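Local structure of possible prolidase (Bifidobacterium longum NCC2705, 2P9B) at residues 12-17 with 36-41; 20-25 with 66-71; 235-240 with 283-288; 200-205 with 241-246; 342-347 with 357-362. The protein probably hydrolyses carbon-nitrogen bonds as a member of the amidohydrolase family, and is thought to be a possible prolidase. One frame throughout, in Å; residues are numbered along the deposited sequence.

Contact 1 (12-17 with 36-41)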
# COMPACT_ATOMS: atom_id res chain seq x y z
N GLU A 12 17.43 -1.57 -20.59
CA GLU A 12 18.85 -1.43 -20.88
C GLU A 12 19.61 -1.58 -19.57
O GLU A 12 19.37 -0.85 -18.61
CB GLU A 12 19.13 -0.07 -21.50
CG GLU A 12 18.40 0.15 -22.82
CD GLU A 12 18.70 1.50 -23.45
OE1 GLU A 12 18.42 2.53 -22.80
OE2 GLU A 12 19.23 1.52 -24.58
N PRO A 13 20.54 -2.55 -19.50
CA PRO A 13 21.32 -2.77 -18.28
C PRO A 13 22.09 -1.52 -17.86
O PRO A 13 22.56 -0.76 -18.70
CB PRO A 13 22.24 -3.93 -18.65
CG PRO A 13 22.42 -3.76 -20.13
CD PRO A 13 21.03 -3.41 -20.60
N PHE A 14 22.22 -1.33 -16.55
CA PHE A 14 22.93 -0.16 -16.03
C PHE A 14 23.49 -0.41 -14.64
O PHE A 14 23.23 -1.44 -14.02
CB PHE A 14 21.98 1.04 -15.99
CG PHE A 14 20.84 0.88 -15.02
CD1 PHE A 14 20.97 1.26 -13.69
CD2 PHE A 14 19.63 0.33 -15.44
CE1 PHE A 14 19.92 1.10 -12.79
CE2 PHE A 14 18.57 0.17 -14.56
CZ PHE A 14 18.71 0.55 -13.23
N ALA A 15 24.26 0.56 -14.15
CA ALA A 15 24.83 0.46 -12.82
C ALA A 15 24.73 1.83 -12.16
O ALA A 15 25.14 2.84 -12.73
CB ALA A 15 26.29 0.02 -12.90
N LEU A 16 24.16 1.85 -10.96
CA LEU A 16 24.03 3.09 -10.19
C LEU A 16 25.15 3.03 -9.16
O LEU A 16 25.11 2.19 -8.27
CB LEU A 16 22.67 3.13 -9.48
CG LEU A 16 22.45 4.30 -8.51
CD1 LEU A 16 22.45 5.62 -9.27
CD2 LEU A 16 21.12 4.09 -7.78
N ALA A 17 26.13 3.92 -9.29
CA ALA A 17 27.27 3.90 -8.38
C ALA A 17 27.40 5.06 -7.40
O ALA A 17 26.78 6.11 -7.56
CB ALA A 17 28.56 3.78 -9.19
N ILE A 36 24.81 -0.47 -7.50
CA ILE A 36 23.76 -1.44 -7.73
C ILE A 36 23.76 -1.68 -9.23
O ILE A 36 23.58 -0.75 -10.02
CB ILE A 36 22.37 -0.91 -7.31
CG1 ILE A 36 22.35 -0.62 -5.80
CG2 ILE A 36 21.30 -1.94 -7.65
CD1 ILE A 36 21.03 -0.08 -5.29
N VAL A 37 23.99 -2.93 -9.62
CA VAL A 37 24.03 -3.29 -11.02
C VAL A 37 22.75 -3.98 -11.43
O VAL A 37 22.34 -4.97 -10.82
CB VAL A 37 25.23 -4.21 -11.32
CG1 VAL A 37 25.29 -4.53 -12.80
CG2 VAL A 37 26.52 -3.55 -10.85
N VAL A 38 22.11 -3.47 -12.48
CA VAL A 38 20.86 -4.03 -12.97
C VAL A 38 21.02 -4.67 -14.35
O VAL A 38 21.55 -4.04 -15.27
CB VAL A 38 19.76 -2.94 -13.03
CG1 VAL A 38 18.46 -3.54 -13.55
CG2 VAL A 38 19.56 -2.33 -11.64
N GLY A 39 20.56 -5.91 -14.48
CA GLY A 39 20.67 -6.62 -15.74
C GLY A 39 19.60 -6.28 -16.76
O GLY A 39 18.67 -5.53 -16.48
N ALA A 40 19.73 -6.86 -17.96
CA ALA A 40 18.78 -6.61 -19.04
C ALA A 40 17.41 -7.20 -18.72
O ALA A 40 16.41 -6.83 -19.34
CB ALA A 40 19.31 -7.20 -20.35
N ASP A 41 17.36 -8.11 -17.76
CA ASP A 41 16.10 -8.72 -17.36
C ASP A 41 15.37 -7.88 -16.31
O ASP A 41 14.33 -8.29 -15.80
CB ASP A 41 16.33 -10.14 -16.83
CG ASP A 41 17.24 -10.18 -15.62
OD1 ASP A 41 17.77 -9.13 -15.22
OD2 ASP A 41 17.44 -11.29 -15.08
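F14 and V38 face each other as a hydrogen-bonded pair in an antiparallel sheet, where strand 14-17 runs beside strand 34-38. The two belong to a four-stranded mixed sheet near the N-terminus. A small beta domain of this kind commonly accompanies the barrel in amidohydrolases. The tight part is the F14 ring. Its CG sits between the backbone N and the carbonyl carbon (chi1 65°), and the ring lies beside V38, both side chains pointing the same way. V38 CB stands over one ring face, 3.8 Å from the F14 ring centroid, a CH-pi contact. V38 CG2 presses on F14 CZ at 3.4 Å, and V38 CG1 lies nearest F14 CE2. The carbonyl O of E12 lies in the ring plane, at the edge. F14 N bonds to V38 O, and V38 N gives F14 O a nearly straight bond of 2.8 Å; L16 and I36 exchange two more. L16 and I36 share the F14 and V38 face of the sheet and also pack on V69. A15 and V37 occupy the other face as a non-hydrogen-bonded pair, with A15 CB 4.1 Å from V37 CG2. On the far side of strand 14-17, strand 60-63 bonds to the backbone of P13, A15 and A17. The P13 end is looser. A40 is exposed there, beyond the last strand residue, and no hydrogen bond joins P13 to 36-41. P13 CB lies 3.5 Å from V38 O, while P13 CD meets A40 CB at 4.2 Å.

Contact 2 (20-25 with 66-71)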
# COMPACT_ATOMS: atom_id res chain seq x y z
N THR A 20 24.44 5.91 -1.33
CA THR A 20 24.32 5.46 0.04
C THR A 20 23.01 4.67 0.04
O THR A 20 21.96 5.22 -0.28
CB THR A 20 24.17 6.64 1.02
OG1 THR A 20 25.37 7.41 1.03
CG2 THR A 20 23.89 6.12 2.43
N ILE A 21 23.09 3.40 0.38
CA ILE A 21 21.90 2.56 0.39
C ILE A 21 21.21 2.51 1.74
O ILE A 21 21.82 2.21 2.76
CB ILE A 21 22.23 1.09 0.00
CG1 ILE A 21 22.77 1.03 -1.43
CG2 ILE A 21 20.97 0.23 0.14
CD1 ILE A 21 23.03 -0.38 -1.93
N VAL A 22 19.92 2.85 1.74
CA VAL A 22 19.11 2.75 2.95
C VAL A 22 18.39 1.44 2.64
O VAL A 22 17.50 1.39 1.78
CB VAL A 22 18.12 3.92 3.07
CG1 VAL A 22 17.12 3.65 4.17
CG2 VAL A 22 18.90 5.20 3.41
N THR A 23 18.80 0.37 3.31
CA THR A 23 18.25 -0.96 3.06
C THR A 23 16.78 -1.16 3.35
O THR A 23 16.13 -1.98 2.70
CB THR A 23 19.02 -2.03 3.84
OG1 THR A 23 18.79 -1.83 5.24
CG2 THR A 23 20.51 -1.92 3.55
N GLY A 24 16.25 -0.43 4.32
CA GLY A 24 14.84 -0.60 4.65
C GLY A 24 14.64 -1.83 5.52
O GLY A 24 13.53 -2.34 5.65
N ASP A 25 15.73 -2.34 6.10
CA ASP A 25 15.62 -3.50 6.98
C ASP A 25 15.14 -3.01 8.34
O ASP A 25 15.09 -1.80 8.59
CB ASP A 25 16.97 -4.23 7.09
CG ASP A 25 18.04 -3.40 7.79
OD1 ASP A 25 17.81 -2.21 8.07
OD2 ASP A 25 19.12 -3.95 8.06
N GLY A 66 26.31 11.45 -3.65
CA GLY A 66 25.49 12.36 -2.87
C GLY A 66 24.02 11.98 -2.79
O GLY A 66 23.22 12.69 -2.18
N LYS A 67 23.67 10.86 -3.39
CA LYS A 67 22.28 10.40 -3.40
C LYS A 67 22.07 9.20 -2.47
O LYS A 67 23.01 8.52 -2.09
CB LYS A 67 21.87 9.99 -4.82
CG LYS A 67 22.05 11.07 -5.88
CD LYS A 67 21.04 12.20 -5.72
CE LYS A 67 21.12 13.19 -6.88
NZ LYS A 67 22.47 13.80 -7.00
N ILE A 68 20.81 8.97 -2.11
CA ILE A 68 20.43 7.83 -1.28
C ILE A 68 19.56 6.95 -2.17
O ILE A 68 18.75 7.46 -2.94
CB ILE A 68 19.59 8.26 -0.05
CG1 ILE A 68 20.50 8.70 1.10
CG2 ILE A 68 18.69 7.11 0.42
CD1 ILE A 68 21.28 9.95 0.83
N VAL A 69 19.75 5.64 -2.10
CA VAL A 69 18.91 4.74 -2.88
C VAL A 69 18.33 3.73 -1.91
O VAL A 69 19.02 3.24 -1.02
CB VAL A 69 19.69 3.99 -3.98
CG1 VAL A 69 20.78 3.14 -3.37
CG2 VAL A 69 18.73 3.13 -4.80
N MSE A 70 17.04 3.44 -2.08
CA MSE A 70 16.34 2.51 -1.21
C MSE A 70 15.36 1.72 -2.05
O MSE A 70 15.19 2.01 -3.24
CB MSE A 70 15.60 3.28 -0.09
CG MSE A 70 14.45 4.21 -0.56
SE MSE A 70 13.38 5.01 0.82
CE MSE A 70 12.37 3.46 1.30
N PRO A 71 14.72 0.70 -1.46
CA PRO A 71 13.75 -0.07 -2.25
C PRO A 71 12.59 0.86 -2.59
O PRO A 71 12.32 1.81 -1.85
CB PRO A 71 13.31 -1.17 -1.29
CG PRO A 71 14.51 -1.35 -0.37
CD PRO A 71 14.93 0.09 -0.13
O HOH W 1 25.19 9.55 -0.76
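T20, I21 and V22 meet I68, V69 and M70 without any aromatic ring, and the flat groups here are peptide carbonyls. At the T20 carbonyl, V69 N donates from 2.9 Å, tilted 26° out of the carbonyl plane, and I68 CA makes a CA-H...O contact. The V69 carbonyl likewise takes V22 N, tilted 24°. K67 O accepts T20 N and also a water, which in turn touches T20 OG1 at 2.8 Å. The side chains lie on the two faces of this parallel pairing. On one face I21 and V69 run side by side, with I21 CG1 and V69 CG1 only 3.5 Å apart, a tight contact; I36 packs against both. On the other, V22 CG2 meets I68 CG2 at 3.6 Å. M70, a selenomethionine, puts CB 3.3 Å from V22 O. Past the last bridge the P71 ring leans on the chain, its CG 3.5 Å from T23 O. T23 forms an ST turn: its OG1 accepts D25 N and is also bonded to T29 O. Strand 68-78 also pairs with strand 403-406. Main-chain bonds therefore set the register, while the apolar side chains add packing on both faces and a water completes the polar T20 end.

Contact 3 (235-240 with 283-288)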
# COMPACT_ATOMS: atom_id res chain seq x y z
N GLU A 235 -12.68 -19.24 -1.06
CA GLU A 235 -12.62 -19.22 -2.51
C GLU A 235 -11.39 -18.48 -3.03
O GLU A 235 -10.69 -18.98 -3.91
CB GLU A 235 -13.89 -18.56 -3.07
CG GLU A 235 -14.11 -18.75 -4.56
CD GLU A 235 -14.22 -20.21 -4.96
OE1 GLU A 235 -14.89 -20.98 -4.23
OE2 GLU A 235 -13.65 -20.58 -6.00
N ALA A 236 -11.11 -17.30 -2.49
CA ALA A 236 -9.96 -16.53 -2.94
C ALA A 236 -8.65 -17.28 -2.68
O ALA A 236 -7.77 -17.34 -3.53
CB ALA A 236 -9.92 -15.18 -2.23
N HIS A 237 -8.54 -17.87 -1.49
CA HIS A 237 -7.33 -18.59 -1.10
C HIS A 237 -7.06 -19.82 -1.96
O HIS A 237 -5.92 -20.23 -2.11
CB HIS A 237 -7.41 -18.96 0.37
CG HIS A 237 -7.38 -17.78 1.29
ND1 HIS A 237 -7.69 -17.86 2.63
CD2 HIS A 237 -7.08 -16.48 1.05
CE1 HIS A 237 -7.59 -16.66 3.17
NE2 HIS A 237 -7.22 -15.81 2.23
N GLN A 238 -8.12 -20.40 -2.52
CA GLN A 238 -7.97 -21.56 -3.38
C GLN A 238 -7.12 -21.16 -4.58
O GLN A 238 -6.43 -22.00 -5.18
CB GLN A 238 -9.33 -22.05 -3.88
CG GLN A 238 -10.08 -22.92 -2.90
CD GLN A 238 -11.40 -23.38 -3.47
OE1 GLN A 238 -11.47 -23.78 -4.64
NE2 GLN A 238 -12.45 -23.35 -2.66
N TYR A 239 -7.17 -19.88 -4.93
CA TYR A 239 -6.42 -19.35 -6.05
C TYR A 239 -5.21 -18.54 -5.62
O TYR A 239 -4.59 -17.85 -6.42
CB TYR A 239 -7.34 -18.51 -6.93
CG TYR A 239 -8.37 -19.35 -7.64
CD1 TYR A 239 -8.08 -19.96 -8.86
CD2 TYR A 239 -9.62 -19.60 -7.07
CE1 TYR A 239 -9.00 -20.79 -9.49
CE2 TYR A 239 -10.55 -20.43 -7.69
CZ TYR A 239 -10.23 -21.02 -8.90
OH TYR A 239 -11.12 -21.86 -9.53
N GLY A 240 -4.87 -18.65 -4.33
CA GLY A 240 -3.72 -17.94 -3.81
C GLY A 240 -3.85 -16.43 -3.81
O GLY A 240 -2.85 -15.71 -3.85
N ASN A 283 -7.00 -19.67 9.16
CA ASN A 283 -7.81 -19.53 7.97
C ASN A 283 -7.28 -18.52 6.96
O ASN A 283 -7.84 -18.37 5.88
CB ASN A 283 -9.25 -19.18 8.37
CG ASN A 283 -9.90 -20.30 9.16
OD1 ASN A 283 -10.01 -21.43 8.69
ND2 ASN A 283 -10.34 -19.99 10.38
N ALA A 284 -6.19 -17.84 7.31
CA ALA A 284 -5.58 -16.87 6.41
C ALA A 284 -4.68 -17.63 5.44
O ALA A 284 -4.18 -18.72 5.76
CB ALA A 284 -4.77 -15.84 7.19
N LEU A 285 -4.46 -17.06 4.26
CA LEU A 285 -3.63 -17.71 3.25
C LEU A 285 -2.26 -18.17 3.77
O LEU A 285 -1.82 -19.28 3.46
CB LEU A 285 -3.44 -16.77 2.06
CG LEU A 285 -2.69 -17.34 0.85
CD1 LEU A 285 -3.43 -18.58 0.33
CD2 LEU A 285 -2.60 -16.27 -0.23
N ARG A 286 -1.59 -17.33 4.55
CA ARG A 286 -0.27 -17.69 5.07
C ARG A 286 -0.21 -17.91 6.57
O ARG A 286 0.87 -17.89 7.17
CB ARG A 286 0.73 -16.63 4.61
CG ARG A 286 0.81 -16.58 3.09
CD ARG A 286 1.08 -15.20 2.57
NE ARG A 286 0.12 -14.21 3.05
CZ ARG A 286 0.10 -12.94 2.65
NH1 ARG A 286 0.99 -12.54 1.74
NH2 ARG A 286 -0.76 -12.08 3.16
N GLY A 287 -1.36 -18.13 7.19
CA GLY A 287 -1.41 -18.39 8.62
C GLY A 287 -1.35 -17.19 9.54
O GLY A 287 -1.26 -17.35 10.75
N TYR A 288 -1.39 -15.99 8.98
CA TYR A 288 -1.35 -14.79 9.80
C TYR A 288 -2.08 -13.66 9.08
O TYR A 288 -2.27 -13.71 7.87
CB TYR A 288 0.10 -14.37 10.07
CG TYR A 288 0.77 -13.68 8.90
CD1 TYR A 288 0.73 -12.30 8.77
CD2 TYR A 288 1.41 -14.42 7.91
CE1 TYR A 288 1.33 -11.66 7.68
CE2 TYR A 288 2.01 -13.79 6.82
CZ TYR A 288 1.96 -12.42 6.71
OH TYR A 288 2.54 -11.79 5.63
O HOH W 2 -8.88 -20.05 3.64
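H237 lays its imidazole against the type I turn from A284 to G287, with L285 on one ring face. H237 CG is anti to the carbonyl carbon (chi1 -66°), and this sends CG toward the turn. L285 N stands 3.3 Å above the ring plane, toward the rim, while its hydrogen bond goes to D262 OD1. L285 CB makes a CH-pi contact, 4.0 Å from the H237 ring centroid. L285 CG is anti to its own backbone N (chi1 -175°). The two methyls of L285 divide: CD1 lies 4.0 Å from H237 CB, and CD2 is 3.7 Å from G240 O. At the ring edge, in plane, a water sits 2.7 Å from H237 ND1 and donates to N283 O. H237 NE2 is hydrogen-bonded to D262 OD2, so a single aspartate holds both the ring and the turn. An alanine at H237 would probably leave D262 OD2 without this partner, release the water from its ring contact and open a gap beside L285 CB. After H237 the helix ends in a Schellman motif: G240, with positive phi, is the C-prime residue, G240 N bonds to H237 O, and V241 N returns to A236 O. Here this helix end leads straight into the next barrel strand.

Contact 4 (200-205 with 241-246)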
# COMPACT_ATOMS: atom_id res chain seq x y z
N ASN A 200 -6.16 -10.11 -8.76
CA ASN A 200 -5.14 -10.79 -7.96
C ASN A 200 -5.09 -10.17 -6.57
O ASN A 200 -4.06 -10.11 -5.92
CB ASN A 200 -3.76 -10.80 -8.66
CG ASN A 200 -3.19 -9.43 -8.90
OD1 ASN A 200 -3.90 -8.48 -9.23
ND2 ASN A 200 -1.87 -9.32 -8.76
N ALA A 201 -6.27 -9.73 -6.13
CA ALA A 201 -6.51 -9.16 -4.81
C ALA A 201 -8.03 -9.08 -4.63
O ALA A 201 -8.77 -9.00 -5.60
CB ALA A 201 -5.88 -7.76 -4.70
N ILE A 202 -8.49 -9.15 -3.38
CA ILE A 202 -9.92 -9.05 -3.09
C ILE A 202 -10.11 -8.05 -1.95
O ILE A 202 -9.31 -8.01 -1.01
CB ILE A 202 -10.52 -10.40 -2.65
CG1 ILE A 202 -10.55 -11.38 -3.82
CG2 ILE A 202 -11.94 -10.20 -2.12
CD1 ILE A 202 -11.49 -10.98 -4.95
N LYS A 203 -11.16 -7.24 -2.05
CA LYS A 203 -11.48 -6.26 -1.01
C LYS A 203 -12.93 -6.45 -0.55
O LYS A 203 -13.85 -6.49 -1.37
CB LYS A 203 -11.31 -4.83 -1.55
CG LYS A 203 -11.81 -3.75 -0.59
CD LYS A 203 -11.04 -3.79 0.73
CE LYS A 203 -11.30 -2.52 1.53
NZ LYS A 203 -10.30 -2.36 2.62
N ILE A 204 -13.11 -6.58 0.76
CA ILE A 204 -14.42 -6.74 1.36
C ILE A 204 -14.66 -5.58 2.31
O ILE A 204 -13.73 -5.14 2.99
CB ILE A 204 -14.51 -8.03 2.22
CG1 ILE A 204 -14.14 -9.27 1.40
CG2 ILE A 204 -15.92 -8.20 2.77
CD1 ILE A 204 -13.96 -10.52 2.24
N ALA A 205 -15.88 -5.07 2.35
CA ALA A 205 -16.23 -4.00 3.28
C ALA A 205 -16.93 -4.72 4.43
O ALA A 205 -18.10 -5.10 4.32
CB ALA A 205 -17.18 -3.00 2.62
N VAL A 241 -5.08 -15.94 -3.76
CA VAL A 241 -5.32 -14.50 -3.77
C VAL A 241 -5.55 -13.97 -2.35
O VAL A 241 -6.33 -14.53 -1.59
CB VAL A 241 -6.54 -14.18 -4.65
CG1 VAL A 241 -6.91 -12.71 -4.53
CG2 VAL A 241 -6.21 -14.51 -6.10
N ILE A 242 -4.85 -12.89 -1.99
CA ILE A 242 -5.00 -12.32 -0.66
C ILE A 242 -6.24 -11.44 -0.55
O ILE A 242 -6.60 -10.71 -1.47
CB ILE A 242 -3.77 -11.48 -0.23
CG1 ILE A 242 -3.51 -10.37 -1.24
CG2 ILE A 242 -2.55 -12.38 -0.09
CD1 ILE A 242 -2.50 -9.34 -0.76
N VAL A 243 -6.89 -11.53 0.61
CA VAL A 243 -8.11 -10.79 0.88
C VAL A 243 -7.92 -9.71 1.94
O VAL A 243 -7.29 -9.94 2.97
CB VAL A 243 -9.22 -11.75 1.36
CG1 VAL A 243 -10.49 -10.99 1.68
CG2 VAL A 243 -9.46 -12.82 0.30
N GLY A 244 -8.46 -8.53 1.66
CA GLY A 244 -8.38 -7.42 2.59
C GLY A 244 -9.79 -7.05 2.99
O GLY A 244 -10.72 -7.17 2.18
N ALA A 245 -9.97 -6.64 4.23
CA ALA A 245 -11.28 -6.25 4.69
C ALA A 245 -11.17 -4.91 5.39
O ALA A 245 -10.30 -4.71 6.23
CB ALA A 245 -11.84 -7.29 5.65
N HIS A 246 -12.04 -3.99 5.01
CA HIS A 246 -12.05 -2.69 5.63
C HIS A 246 -12.97 -2.83 6.84
O HIS A 246 -14.11 -3.27 6.73
CB HIS A 246 -12.54 -1.67 4.59
CG HIS A 246 -13.73 -0.87 5.01
ND1 HIS A 246 -13.66 0.10 5.98
CD2 HIS A 246 -15.00 -0.86 4.55
CE1 HIS A 246 -14.85 0.69 6.09
NE2 HIS A 246 -15.68 0.12 5.23
O HOH W 3 -2.95 -11.87 -4.16
O HOH W 4 -6.41 -7.94 -1.06
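I202 and I204 pair in parallel with V243 and A245, neighbouring strands of the TIM-type barrel of the amidohydrolase family. Helix 226-238 connects the two strands, a beta-alpha-beta crossover, and covers the face bearing I202, I204 and V243. Direct backbone bonds bind the centre. I202 O takes G244 N at 2.8 Å, G244 O takes I204 N, and I204 O takes H246 N. I202 N donates to I242 O at 3.1 Å. A water gives one hydrogen to I202 O and the other to I242 O, so each of these oxygens accepts twice. A second water bridges the start of the two segments: it donates to N200 O at 2.7 Å and accepts from I242 N. V243 N is satisfied by D262 OD2 instead, and N200 OD1 takes A161 N and R146 NH1. K203 NZ finds its charge partner in E265 OE1; H246 N, 3.4 Å from K203 NZ, is another donor and no partner. The K203 chain bends at chi2 (61°), and CD then lies near G244 O. K203 also touches residues of a possible, unconfirmed vacant metal site. On the face under helix 226-238, I204 CD1 packs on V243 CG1 at 3.5 Å. At the strand ends A205 CB lies in the plane of the H246 ring, at its edge, 3.6 Å from H246 CD2.

Contact 5 (342-347 with 357-362)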
# COMPACT_ATOMS: atom_id res chain seq x y z
N VAL A 342 1.93 -0.31 5.13
CA VAL A 342 1.68 1.08 4.76
C VAL A 342 0.70 1.13 3.59
O VAL A 342 0.97 0.59 2.51
CB VAL A 342 3.00 1.78 4.37
CG1 VAL A 342 2.71 3.10 3.67
CG2 VAL A 342 3.84 2.03 5.62
N GLY A 343 -0.43 1.79 3.81
CA GLY A 343 -1.45 1.95 2.79
C GLY A 343 -2.08 3.29 3.13
O GLY A 343 -2.01 3.70 4.28
N THR A 344 -2.69 3.97 2.17
CA THR A 344 -3.27 5.27 2.48
C THR A 344 -4.69 5.54 2.02
O THR A 344 -5.28 6.54 2.43
CB THR A 344 -2.40 6.40 1.89
OG1 THR A 344 -2.41 6.30 0.46
CG2 THR A 344 -0.98 6.29 2.41
N ASP A 345 -5.24 4.66 1.19
CA ASP A 345 -6.59 4.82 0.64
C ASP A 345 -6.61 6.02 -0.32
O ASP A 345 -7.44 6.92 -0.19
CB ASP A 345 -7.61 5.05 1.77
CG ASP A 345 -9.00 4.55 1.40
OD1 ASP A 345 -9.26 4.33 0.20
OD2 ASP A 345 -9.84 4.39 2.31
N THR A 346 -5.69 6.02 -1.28
CA THR A 346 -5.61 7.12 -2.25
C THR A 346 -6.93 7.28 -3.01
O THR A 346 -7.71 6.34 -3.11
CB THR A 346 -4.48 6.90 -3.27
OG1 THR A 346 -4.78 5.77 -4.10
CG2 THR A 346 -3.15 6.67 -2.56
N GLY A 347 -7.15 8.46 -3.57
CA GLY A 347 -8.38 8.69 -4.31
C GLY A 347 -9.38 9.47 -3.48
O GLY A 347 -10.31 10.07 -4.02
N TRP A 357 4.30 8.86 1.18
CA TRP A 357 5.32 9.18 2.18
C TRP A 357 4.74 9.67 3.51
O TRP A 357 5.29 9.41 4.58
CB TRP A 357 6.28 10.25 1.64
CG TRP A 357 5.66 11.62 1.58
CD1 TRP A 357 4.88 12.12 0.59
CD2 TRP A 357 5.69 12.61 2.61
NE1 TRP A 357 4.41 13.37 0.94
CE2 TRP A 357 4.89 13.69 2.18
CE3 TRP A 357 6.31 12.69 3.87
CZ2 TRP A 357 4.69 14.83 2.96
CZ3 TRP A 357 6.11 13.83 4.65
CH2 TRP A 357 5.30 14.88 4.18
N ARG A 358 3.62 10.39 3.44
CA ARG A 358 2.99 10.93 4.64
C ARG A 358 2.61 9.84 5.63
O ARG A 358 2.65 10.05 6.84
CB ARG A 358 1.74 11.74 4.26
CG ARG A 358 0.99 12.32 5.46
CD ARG A 358 1.72 13.53 6.03
NE ARG A 358 1.57 14.70 5.17
CZ ARG A 358 2.05 15.91 5.46
NH1 ARG A 358 2.72 16.11 6.59
NH2 ARG A 358 1.84 16.91 4.63
N GLU A 359 2.24 8.66 5.12
CA GLU A 359 1.84 7.56 6.00
C GLU A 359 2.97 7.14 6.93
O GLU A 359 2.72 6.75 8.08
CB GLU A 359 1.36 6.35 5.18
CG GLU A 359 0.74 5.20 6.00
CD GLU A 359 -0.56 5.57 6.73
OE1 GLU A 359 -1.16 6.62 6.42
OE2 GLU A 359 -0.99 4.79 7.60
N LEU A 360 4.20 7.21 6.44
CA LEU A 360 5.33 6.82 7.28
C LEU A 360 5.51 7.83 8.41
O LEU A 360 5.80 7.46 9.54
CB LEU A 360 6.62 6.73 6.46
CG LEU A 360 6.75 5.51 5.53
CD1 LEU A 360 5.84 5.67 4.32
CD2 LEU A 360 8.19 5.36 5.10
N GLU A 361 5.32 9.11 8.10
CA GLU A 361 5.46 10.13 9.13
C GLU A 361 4.38 9.97 10.18
O GLU A 361 4.62 10.20 11.37
CB GLU A 361 5.39 11.54 8.52
CG GLU A 361 6.71 11.98 7.91
CD GLU A 361 6.93 13.48 8.00
OE1 GLU A 361 8.09 13.92 7.78
OE2 GLU A 361 5.97 14.23 8.28
N LEU A 362 3.19 9.55 9.74
CA LEU A 362 2.07 9.35 10.65
C LEU A 362 2.27 8.13 11.55
O LEU A 362 1.87 8.15 12.71
CB LEU A 362 0.76 9.22 9.87
CG LEU A 362 0.33 10.47 9.09
CD1 LEU A 362 -0.95 10.19 8.32
CD2 LEU A 362 0.11 11.64 10.05
O HOH W 5 -0.88 2.19 6.75
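V342 and T344 belong to a loop that carries D345 of a possible, unconfirmed vacant metal site in the barrel, and both pack on E359 of helix 356-367. E359 CG is anti to the backbone N (chi1 -173°). The chain then bends at chi2 (65°), which brings E359 CD within 3.4 Å of the carbonyl O of G343. Its aliphatic part is gripped by two carbons: V342 CG1 lies 3.7 Å from E359 CG, and T344 CG2 lies 3.6 Å from E359 CB. V342 and T344 both run past E359 in the opposite direction. A water accepts from G343 N at 3.0 Å and lies 2.7 Å from E359 OE2. The carboxylate has two further partners: OE1 bonds to S296 OG and OE2 to L295 N. An alanine at E359 would probably leave S296 OG and L295 N without these acceptors, deprive the water of a partner and open a gap beside V342 CG1. A smaller apolar touch joins V342 CG1 to L360 CD1 at 4.1 Å. T344 OG1 turns elsewhere, to N75 ND2 of strand 68-78. The loop thus sits between that strand, whose A76 and H77 bond to the backbone of V342 and D345, and helix 356-367, with helix 295-303 against T344 and helix 371-385 covering V342 and L360.

Contacts 1 and 2 join in the N-terminal beta region: their centres are 16 Å apart, and I36 CD1 of contact 1 packs on V69 CG1 of contact 2 at 3.8 Å. Contacts 3 and 4 form a second pair, 11 Å between centres, where A236 CB meets V243 CG2 at 3.5 Å and L285 rests on I242. Contact 2 lies across the chain's centre from contact 4. Contact 5 is the most central and holds D345 of the possible, unconfirmed metal site. Its nearest atoms are about 6 Å from contact 2 and about 7 Å from contact 4, whose K203 touches residues of that site. Contacts 1 and 3 are remote, 36 Å between centres.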